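Local coordinates for acyl-[acyl-carrier-protein]--UDP-N-acetylglucosamine O-acyltransferase (Acinetobacter baumannii, PDB 4E6U) that transfers an acyl chain from acyl carrier protein to UDP-N-acetylglucosamine, an early step of lipopolysaccharide synthesis, at residues A[150-155]-A[168-173]; A[157-162]-A[175-180]; A[184-189]-A[249-254]. One frame throughout, in Å; residues are numbered along the deposited sequence. Where two conformers were deposited one is given.

In the fold
Interactions 1 and 2 join the same two successive coils of the left-handed parallel beta-helix, on different walls of its triangular section, whereas interaction 3 fastens the end of the beta-helix to helix 250-258 of the C-terminal region. The first two rest on parallel backbone hydrogen bonds and serine hydroxyls, and both are only partly buried: 150-155 with 168-173 carries a ring pair and waters at its turn, while 157-162 with 175-180 reaches neighbouring subunits. Their inward side chains meet where Ile173, in the conformer described, packs on Ser159, Ile161 and Ile179. Interaction 3 is buried and mostly apolar. It connects to interaction 1 through the sheet in which strands 172-173 and 187-191 are neighbours.

Interaction 1. Residues A[150-155]-A[168-173]; sequences GDHVIV and DSYSMI
The side chains of His152 and Tyr170 lie side by side, pointing the same way, with ring planes only 5° apart. The rings are slid apart, with centroids 5.3 Å from each other, and so barely overlap. The closest touch of the two side chains is made by the stem of the histidine, whose CB lies 3.6 Å from Tyr170 CD2, and the imidazole of His134 continues the series on the preceding coil. Ser169 OG, turned anti to its own carbonyl carbon (chi1 -62°), receives the N-H of Asp151 in a nearly straight bond of 2.9 Å. A water ties the same hydroxyl to Asp151 OD2, while Asp151 OD1 is taken by the backbone N of Asp133. Tyr170 N returns a bond to Asp151 O at 3.0 Å. Within the type II turn Asp168-Ser171, Ser171 OG donates to Asp168 O over 2.7 Å in the carbonyl plane, beside the methyls of Val153. Beyond the turn the segments pair as parallel strands, with Ile173 N bonded to Ile154 O at 2.9 Å. Inside the beta-helix Val155 packs on Val141 and Ile173 on Ile167, and strands 154-155 and 172-173 sit between strands 136-137 and 187-191 in one wall.

Interaction 2. Residues A[157-162]-A[175-180]; sequences GNSGIH and GASLIL
Gly157-His162 and Gly175-Leu180 are equivalent parts of successive coils in a left-handed parallel beta-helix, the hexapeptide-repeat fold of this acyltransferase family. They run 2° apart in direction and pair in parallel, with strands 160-161 and 178-179 in one wall, and Leu178 goes on to bond with Gly191 through the backbone. The main-chain bonds alternate between the two coils: Ala176 N gives to Gly157 O at 2.8 Å, Gly160 N to Ser177 O at 2.9 Å, Ile179 N to Gly160 O, and His162 N to Ile179 O. At the corner a side chain takes over from the backbone. Ser159 OG, anti to its carbonyl carbon (chi1 -64°), accepts the N-H of Ser177 at 3.0 Å, and also bonds to Gly156 O, so the buried hydroxyl links its own coil to the next. A water donates to both Asn158 O and Ser177 O, bridging the two corners. Ile161 and Ile179 are turned into the helix core, where Ile161 CG1 comes 4.3 Å from Ile179 CB and both side chains pack against Ile167 and Ile173. The outer side meets the neighbouring subunits: Ala176 packs on Leu178 of a second subunit, and Leu178 on Gly175 of the third. At the far end the side chains of His162 and Leu180 cross obliquely, with Leu180 CD2 3.9 Å from His162 CD2.

Interaction 3. Residues A[184-189]-A[249-254]; sequences PAYVMA and AQLLID
Ala185 and Leu251 are joined through one hydroxyl: Ser255 OG accepts the N-H of Ala185 and is hydrogen-bonded both to Leu251 O, the carbonyl one helical turn earlier, and to Asp168 OD2. This oxygen therefore ties the turn Pro184-Val187 to helix 250-258. The two segments themselves meet through apolar atoms, apart from the carbonyl of Ala185 and the tyrosine hydroxyl. Ala185 CB lies 3.5 Å from Leu251 CB. The type II turn is closed by Val187 N bonding to Pro184 O at 3.1 Å and presents Ala185 and Tyr186 to the helix. Tyr186 crosses Leu251 at about a right angle, with its OH 3.5 Å from Leu251 CD1. That hydroxyl is bonded to Glu248 O, just before the helical segment, which fixes the tip of the ring. Ala185 CB lies 3.8 Å above one face of the Tyr186 ring, offset toward the rim. Leu252 CG, anti to its carbonyl carbon (chi1 -79°), approaches the edge in the ring plane, 3.9 Å from Tyr186 CD2. Leu252 reaches further in with CD2, which packs 3.9 Å from Pro184 CB and comes tightly to 3.1 Å from Ala185 O. Residues 184-187, helix 250-258 and helix 211-225 meet here, the last supplying Leu217 against Tyr186 and Ala220 and Ile224 against Leu252, while helix 231-241 packs on Ile253 and strand 187-191 runs beside strand 172-173.

Interaction 1. Residues A[150-155]-A[168-173]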
loop_
_atom_site.group_PDB
_atom_site.type_symbol
_atom_site.label_atom_id
_atom_site.label_comp_id
_atom_site.label_asym_id
_atom_site.label_seq_id
_atom_site.Cartn_x
_atom_site.Cartn_y
_atom_site.Cartn_z
ATOM N N GLY A 150 -16.383 -3.977 -14.338
ATOM C CA GLY A 150 -16.862 -3.765 -15.703
ATOM C C GLY A 150 -15.871 -2.992 -16.551
ATOM O O GLY A 150 -14.674 -3.310 -16.547
ATOM N N ASP A 151 -16.363 -2.008 -17.293
ATOM C CA ASP A 151 -15.559 -1.190 -18.199
ATOM C C ASP A 151 -15.577 0.261 -17.779
ATOM O O ASP A 151 -16.561 0.739 -17.184
ATOM C CB ASP A 151 -16.114 -1.243 -19.633
ATOM C CG ASP A 151 -16.287 -2.655 -20.157
ATOM O OD1 ASP A 151 -15.470 -3.545 -19.900
ATOM O OD2 ASP A 151 -17.299 -2.905 -20.863
ATOM N N HIS A 152 -14.517 0.994 -18.097
ATOM C CA HIS A 152 -14.489 2.443 -17.862
ATOM C C HIS A 152 -14.667 2.827 -16.398
ATOM O O HIS A 152 -15.221 3.878 -16.079
ATOM C CB HIS A 152 -15.537 3.140 -18.746
ATOM C CG HIS A 152 -15.238 3.031 -20.200
ATOM N ND1 HIS A 152 -14.278 3.803 -20.816
ATOM C CD2 HIS A 152 -15.754 2.230 -21.159
ATOM C CE1 HIS A 152 -14.222 3.486 -22.098
ATOM N NE2 HIS A 152 -15.099 2.529 -22.328
ATOM N N VAL A 153 -14.181 1.969 -15.507
ATOM C CA VAL A 153 -14.215 2.212 -14.068
ATOM C C VAL A 153 -12.926 2.915 -13.631
ATOM O O VAL A 153 -11.855 2.647 -14.192
ATOM C CB VAL A 153 -14.343 0.879 -13.307
ATOM C CG1 VAL A 153 -14.319 1.088 -11.794
ATOM C CG2 VAL A 153 -15.630 0.139 -13.748
ATOM N N ILE A 154 -13.021 3.805 -12.653
ATOM C CA ILE A 154 -11.822 4.420 -12.079
ATOM C C ILE A 154 -11.839 4.103 -10.607
ATOM O O ILE A 154 -12.828 4.380 -9.907
ATOM C CB ILE A 154 -11.770 5.938 -12.295
ATOM C CG1 ILE A 154 -11.760 6.254 -13.793
ATOM C CG2 ILE A 154 -10.556 6.571 -11.564
ATOM C CD1 ILE A 154 -11.851 7.729 -14.137
ATOM N N VAL A 155 -10.753 3.504 -10.129
ATOM C CA VAL A 155 -10.608 3.197 -8.712
ATOM C C VAL A 155 -9.497 4.059 -8.131
ATOM O O VAL A 155 -8.331 3.938 -8.513
ATOM C CB VAL A 155 -10.321 1.713 -8.453
ATOM C CG1 VAL A 155 -10.327 1.420 -6.942
ATOM C CG2 VAL A 155 -11.331 0.816 -9.204
ATOM N N ASP A 168 -19.504 -1.934 -11.282
ATOM C CA ASP A 168 -19.991 -1.917 -12.650
ATOM C C ASP A 168 -19.533 -0.714 -13.476
ATOM O O ASP A 168 -18.889 0.218 -12.968
ATOM C CB ASP A 168 -21.516 -2.129 -12.670
ATOM C CG ASP A 168 -21.887 -3.605 -12.569
ATOM O OD1 ASP A 168 -21.004 -4.475 -12.708
ATOM O OD2 ASP A 168 -23.076 -3.926 -12.382
ATOM N N SER A 169 -19.846 -0.755 -14.767
ATOM C CA SER A 169 -19.243 0.181 -15.708
ATOM C C SER A 169 -19.503 1.633 -15.408
ATOM O O SER A 169 -20.590 1.980 -14.930
ATOM C CB SER A 169 -19.665 -0.155 -17.130
ATOM O OG SER A 169 -19.215 -1.450 -17.469
ATOM N N TYR A 170 -18.499 2.478 -15.666
ATOM C CA TYR A 170 -18.583 3.940 -15.528
ATOM C C TYR A 170 -18.680 4.439 -14.090
ATOM O O TYR A 170 -18.893 5.631 -13.854
ATOM C CB TYR A 170 -19.740 4.531 -16.370
ATOM C CG TYR A 170 -19.740 4.100 -17.816
ATOM C CD1 TYR A 170 -20.671 3.170 -18.279
ATOM C CD2 TYR A 170 -18.800 4.608 -18.723
ATOM C CE1 TYR A 170 -20.682 2.762 -19.617
ATOM C CE2 TYR A 170 -18.799 4.211 -20.055
ATOM C CZ TYR A 170 -19.734 3.282 -20.490
ATOM O OH TYR A 170 -19.722 2.898 -21.815
ATOM N N SER A 171 -18.525 3.533 -13.131
ATOM C CA SER A 171 -18.492 3.921 -11.726
ATOM C C SER A 171 -17.132 4.528 -11.365
ATOM O O SER A 171 -16.137 4.350 -12.094
ATOM C CB SER A 171 -18.804 2.728 -10.832
ATOM O OG SER A 171 -17.825 1.702 -10.985
ATOM N N MET A 172 -17.108 5.248 -10.255
ATOM C CA MET A 172 -15.872 5.838 -9.742
ATOM C C MET A 172 -15.793 5.609 -8.263
ATOM O O MET A 172 -16.734 5.903 -7.524
ATOM C CB MET A 172 -15.810 7.333 -10.014
ATOM C CG MET A 172 -15.810 7.714 -11.488
ATOM S SD MET A 172 -15.574 9.487 -11.775
ATOM C CE MET A 172 -13.961 9.740 -11.031
ATOM N N ILE A 173 -14.666 5.071 -7.821
ATOM C CA ILE A 173 -14.408 4.840 -6.411
ATOM C C ILE A 173 -13.409 5.899 -5.962
ATOM O O ILE A 173 -12.324 6.015 -6.533
ATOM C CB ILE A 173 -13.869 3.392 -6.170
ATOM C CG1 ILE A 173 -15.009 2.381 -6.359
ATOM C CG2 ILE A 173 -13.249 3.247 -4.770
ATOM C CD1 ILE A 173 -14.561 0.952 -6.559
HETATM O O HOH W 1 -20.013 -1.925 -20.014
HETATM O O HOH W 2 -15.366 5.902 -14.322
#

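Interaction 2. Residues A[157-162]-A[175-180]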
loop_
_atom_site.group_PDB
_atom_site.type_symbol
_atom_site.label_atom_id
_atom_site.label_comp_id
_atom_site.label_asym_id
_atom_site.label_seq_id
_atom_site.Cartn_x
_atom_site.Cartn_y
_atom_site.Cartn_z
ATOM N N GLY A 157 -6.745 5.872 -5.574
ATOM C CA GLY A 157 -5.578 5.275 -4.938
ATOM C C GLY A 157 -5.827 4.806 -3.528
ATOM O O GLY A 157 -6.590 5.424 -2.769
ATOM N N ASN A 158 -5.173 3.715 -3.174
ATOM C CA ASN A 158 -5.197 3.176 -1.831
ATOM C C ASN A 158 -6.591 2.697 -1.398
ATOM O O ASN A 158 -6.940 2.710 -0.210
ATOM C CB ASN A 158 -4.629 4.178 -0.823
ATOM C CG ASN A 158 -4.188 3.502 0.433
ATOM O OD1 ASN A 158 -3.840 2.322 0.416
ATOM N ND2 ASN A 158 -4.218 4.232 1.545
ATOM N N SER A 159 -7.394 2.316 -2.381
ATOM C CA SER A 159 -8.703 1.738 -2.101
ATOM C C SER A 159 -8.619 0.223 -2.069
ATOM O O SER A 159 -7.695 -0.380 -2.650
ATOM C CB SER A 159 -9.735 2.180 -3.129
ATOM O OG SER A 159 -9.930 3.586 -3.066
ATOM N N GLY A 160 -9.568 -0.388 -1.367
ATOM C CA GLY A 160 -9.708 -1.837 -1.294
ATOM C C GLY A 160 -11.110 -2.245 -1.672
ATOM O O GLY A 160 -12.090 -1.605 -1.265
ATOM N N ILE A 161 -11.212 -3.320 -2.438
ATOM C CA ILE A 161 -12.500 -3.871 -2.831
ATOM C C ILE A 161 -12.622 -5.274 -2.270
ATOM O O ILE A 161 -11.845 -6.151 -2.604
ATOM C CB ILE A 161 -12.665 -3.868 -4.344
ATOM C CG1 ILE A 161 -12.432 -2.450 -4.881
ATOM C CG2 ILE A 161 -14.075 -4.394 -4.723
ATOM C CD1 ILE A 161 -12.347 -2.360 -6.373
ATOM N N HIS A 162 -13.611 -5.471 -1.404
ATOM C CA HIS A 162 -13.853 -6.734 -0.703
ATOM C C HIS A 162 -14.227 -7.878 -1.649
ATOM O O HIS A 162 -14.825 -7.660 -2.703
ATOM C CB HIS A 162 -15.000 -6.498 0.306
ATOM C CG HIS A 162 -15.200 -7.595 1.313
ATOM N ND1 HIS A 162 -16.010 -8.691 1.083
ATOM C CD2 HIS A 162 -14.739 -7.729 2.579
ATOM C CE1 HIS A 162 -16.014 -9.463 2.159
ATOM N NE2 HIS A 162 -15.249 -8.904 3.081
ATOM N N GLY A 175 -10.563 7.968 -3.802
ATOM C CA GLY A 175 -9.342 7.558 -3.100
ATOM C C GLY A 175 -9.597 7.094 -1.675
ATOM O O GLY A 175 -10.499 7.594 -0.982
ATOM N N ALA A 176 -8.823 6.106 -1.252
ATOM C CA ALA A 176 -8.782 5.619 0.121
ATOM C C ALA A 176 -10.124 5.084 0.604
ATOM O O ALA A 176 -10.460 5.198 1.785
ATOM C CB ALA A 176 -8.266 6.703 1.063
ATOM N N SER A 177 -10.867 4.471 -0.310
ATOM C CA SER A 177 -12.159 3.881 0.050
ATOM C C SER A 177 -12.049 2.417 0.411
ATOM O O SER A 177 -11.149 1.704 -0.061
ATOM C CB SER A 177 -13.155 4.024 -1.094
ATOM O OG SER A 177 -13.389 5.370 -1.425
ATOM N N LEU A 178 -12.977 1.954 1.240
ATOM C CA LEU A 178 -13.127 0.540 1.546
ATOM C C LEU A 178 -14.479 0.122 1.004
ATOM O O LEU A 178 -15.508 0.533 1.526
ATOM C CB LEU A 178 -13.004 0.260 3.053
ATOM C CG LEU A 178 -13.245 -1.190 3.494
ATOM C CD1 LEU A 178 -12.213 -2.152 2.891
ATOM C CD2 LEU A 178 -13.242 -1.283 5.017
ATOM N N ILE A 179 -14.477 -0.650 -0.069
ATOM C CA ILE A 179 -15.714 -1.062 -0.719
ATOM C C ILE A 179 -16.107 -2.451 -0.261
ATOM O O ILE A 179 -15.392 -3.420 -0.505
ATOM C CB ILE A 179 -15.573 -1.007 -2.259
ATOM C CG1 ILE A 179 -15.205 0.413 -2.723
ATOM C CG2 ILE A 179 -16.854 -1.526 -2.937
ATOM C CD1 ILE A 179 -16.221 1.498 -2.376
ATOM N N LEU A 180 -17.248 -2.548 0.418
ATOM C CA LEU A 180 -17.685 -3.814 1.011
ATOM C C LEU A 180 -18.902 -4.420 0.328
ATOM O O LEU A 180 -19.257 -5.572 0.602
ATOM C CB LEU A 180 -17.984 -3.635 2.507
ATOM C CG LEU A 180 -16.845 -3.116 3.377
ATOM C CD1 LEU A 180 -17.349 -2.934 4.810
ATOM C CD2 LEU A 180 -15.655 -4.062 3.336
HETATM O O HOH W 3 -8.653 1.412 1.778
#

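Interaction 3. Residues A[184-189]-A[249-254]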
loop_
_atom_site.group_PDB
_atom_site.type_symbol
_atom_site.label_atom_id
_atom_site.label_comp_id
_atom_site.label_asym_id
_atom_site.label_seq_id
_atom_site.Cartn_x
_atom_site.Cartn_y
_atom_site.Cartn_z
ATOM N N PRO A 184 -22.997 0.082 -8.251
ATOM C CA PRO A 184 -23.692 -0.022 -9.529
ATOM C C PRO A 184 -23.114 0.857 -10.630
ATOM O O PRO A 184 -22.326 1.786 -10.364
ATOM C CB PRO A 184 -25.128 0.425 -9.175
ATOM C CG PRO A 184 -25.247 0.177 -7.734
ATOM C CD PRO A 184 -23.895 0.512 -7.163
ATOM N N ALA A 185 -23.524 0.565 -11.863
ATOM C CA ALA A 185 -23.115 1.319 -13.041
ATOM C C ALA A 185 -23.327 2.802 -12.830
ATOM O O ALA A 185 -24.347 3.211 -12.253
ATOM C CB ALA A 185 -23.897 0.846 -14.283
ATOM N N TYR A 186 -22.364 3.617 -13.271
ATOM C CA TYR A 186 -22.419 5.089 -13.192
ATOM C C TYR A 186 -22.285 5.699 -11.797
ATOM O O TYR A 186 -22.274 6.916 -11.677
ATOM C CB TYR A 186 -23.717 5.668 -13.793
ATOM C CG TYR A 186 -24.188 5.040 -15.063
ATOM C CD1 TYR A 186 -23.460 5.168 -16.242
ATOM C CD2 TYR A 186 -25.395 4.332 -15.094
ATOM C CE1 TYR A 186 -23.905 4.591 -17.427
ATOM C CE2 TYR A 186 -25.852 3.758 -16.264
ATOM C CZ TYR A 186 -25.110 3.888 -17.428
ATOM O OH TYR A 186 -25.582 3.317 -18.585
ATOM N N VAL A 187 -22.184 4.887 -10.749
ATOM C CA VAL A 187 -22.253 5.422 -9.390
ATOM C C VAL A 187 -20.897 5.917 -8.878
ATOM O O VAL A 187 -19.859 5.300 -9.154
ATOM C CB VAL A 187 -22.906 4.400 -8.413
ATOM C CG1 VAL A 187 -22.771 4.833 -6.972
ATOM C CG2 VAL A 187 -24.410 4.212 -8.768
ATOM N N MET A 188 -20.911 7.045 -8.175
ATOM C CA MET A 188 -19.747 7.543 -7.450
ATOM C C MET A 188 -19.861 7.060 -6.026
ATOM O O MET A 188 -20.863 7.344 -5.364
ATOM C CB MET A 188 -19.719 9.066 -7.465
ATOM C CG MET A 188 -20.038 9.654 -8.797
ATOM S SD MET A 188 -19.219 11.207 -9.218
ATOM C CE MET A 188 -17.493 10.835 -8.881
ATOM N N ALA A 189 -18.873 6.304 -5.551
ATOM C CA ALA A 189 -18.864 5.800 -4.189
ATOM C C ALA A 189 -17.524 6.122 -3.569
ATOM O O ALA A 189 -16.491 6.040 -4.240
ATOM C CB ALA A 189 -19.112 4.306 -4.153
ATOM N N ALA A 249 -30.298 3.203 -18.721
ATOM C CA ALA A 249 -30.670 2.747 -17.387
ATOM C C ALA A 249 -30.607 1.230 -17.218
ATOM O O ALA A 249 -30.599 0.719 -16.091
ATOM C CB ALA A 249 -32.054 3.290 -16.996
ATOM N N GLN A 250 -30.529 0.486 -18.326
ATOM C CA GLN A 250 -30.417 -0.964 -18.223
ATOM C C GLN A 250 -29.173 -1.435 -17.438
ATOM O O GLN A 250 -29.217 -2.447 -16.745
ATOM C CB GLN A 250 -30.473 -1.636 -19.604
ATOM C CG GLN A 250 -30.503 -3.169 -19.543
ATOM C CD GLN A 250 -31.728 -3.734 -18.824
ATOM O OE1 GLN A 250 -32.854 -3.337 -19.109
ATOM N NE2 GLN A 250 -31.513 -4.672 -17.917
ATOM N N LEU A 251 -28.075 -0.689 -17.550
ATOM C CA LEU A 251 -26.876 -1.023 -16.771
ATOM C C LEU A 251 -27.099 -0.950 -15.264
ATOM O O LEU A 251 -26.556 -1.769 -14.521
ATOM C CB LEU A 251 -25.684 -0.146 -17.166
ATOM C CG LEU A 251 -25.090 -0.274 -18.568
ATOM C CD1 LEU A 251 -23.719 0.413 -18.572
ATOM C CD2 LEU A 251 -24.955 -1.730 -19.027
ATOM N N LEU A 252 -27.899 0.020 -14.812
ATOM C CA LEU A 252 -28.274 0.104 -13.402
ATOM C C LEU A 252 -29.143 -1.055 -12.975
ATOM O O LEU A 252 -28.950 -1.614 -11.903
ATOM C CB LEU A 252 -28.998 1.416 -13.077
ATOM C CG LEU A 252 -28.156 2.671 -12.895
ATOM C CD1 LEU A 252 -29.064 3.897 -12.861
ATOM C CD2 LEU A 252 -27.361 2.579 -11.603
ATOM N N ILE A 253 -30.117 -1.401 -13.816
ATOM C CA ILE A 253 -30.958 -2.555 -13.553
ATOM C C ILE A 253 -30.114 -3.829 -13.424
ATOM O O ILE A 253 -30.264 -4.580 -12.469
ATOM C CB ILE A 253 -32.055 -2.709 -14.632
ATOM C CG1 ILE A 253 -33.058 -1.546 -14.512
ATOM C CG2 ILE A 253 -32.771 -4.043 -14.472
ATOM C CD1 ILE A 253 -33.978 -1.381 -15.724
ATOM N N ASP A 254 -29.182 -4.017 -14.360
ATOM C CA ASP A 254 -28.282 -5.168 -14.335
ATOM C C ASP A 254 -27.497 -5.221 -13.026
ATOM O O ASP A 254 -27.383 -6.268 -12.414
ATOM C CB ASP A 254 -27.282 -5.122 -15.496
ATOM C CG ASP A 254 -27.917 -5.336 -16.863
ATOM O OD1 ASP A 254 -29.050 -5.880 -16.968
ATOM O OD2 ASP A 254 -27.246 -4.959 -17.852
#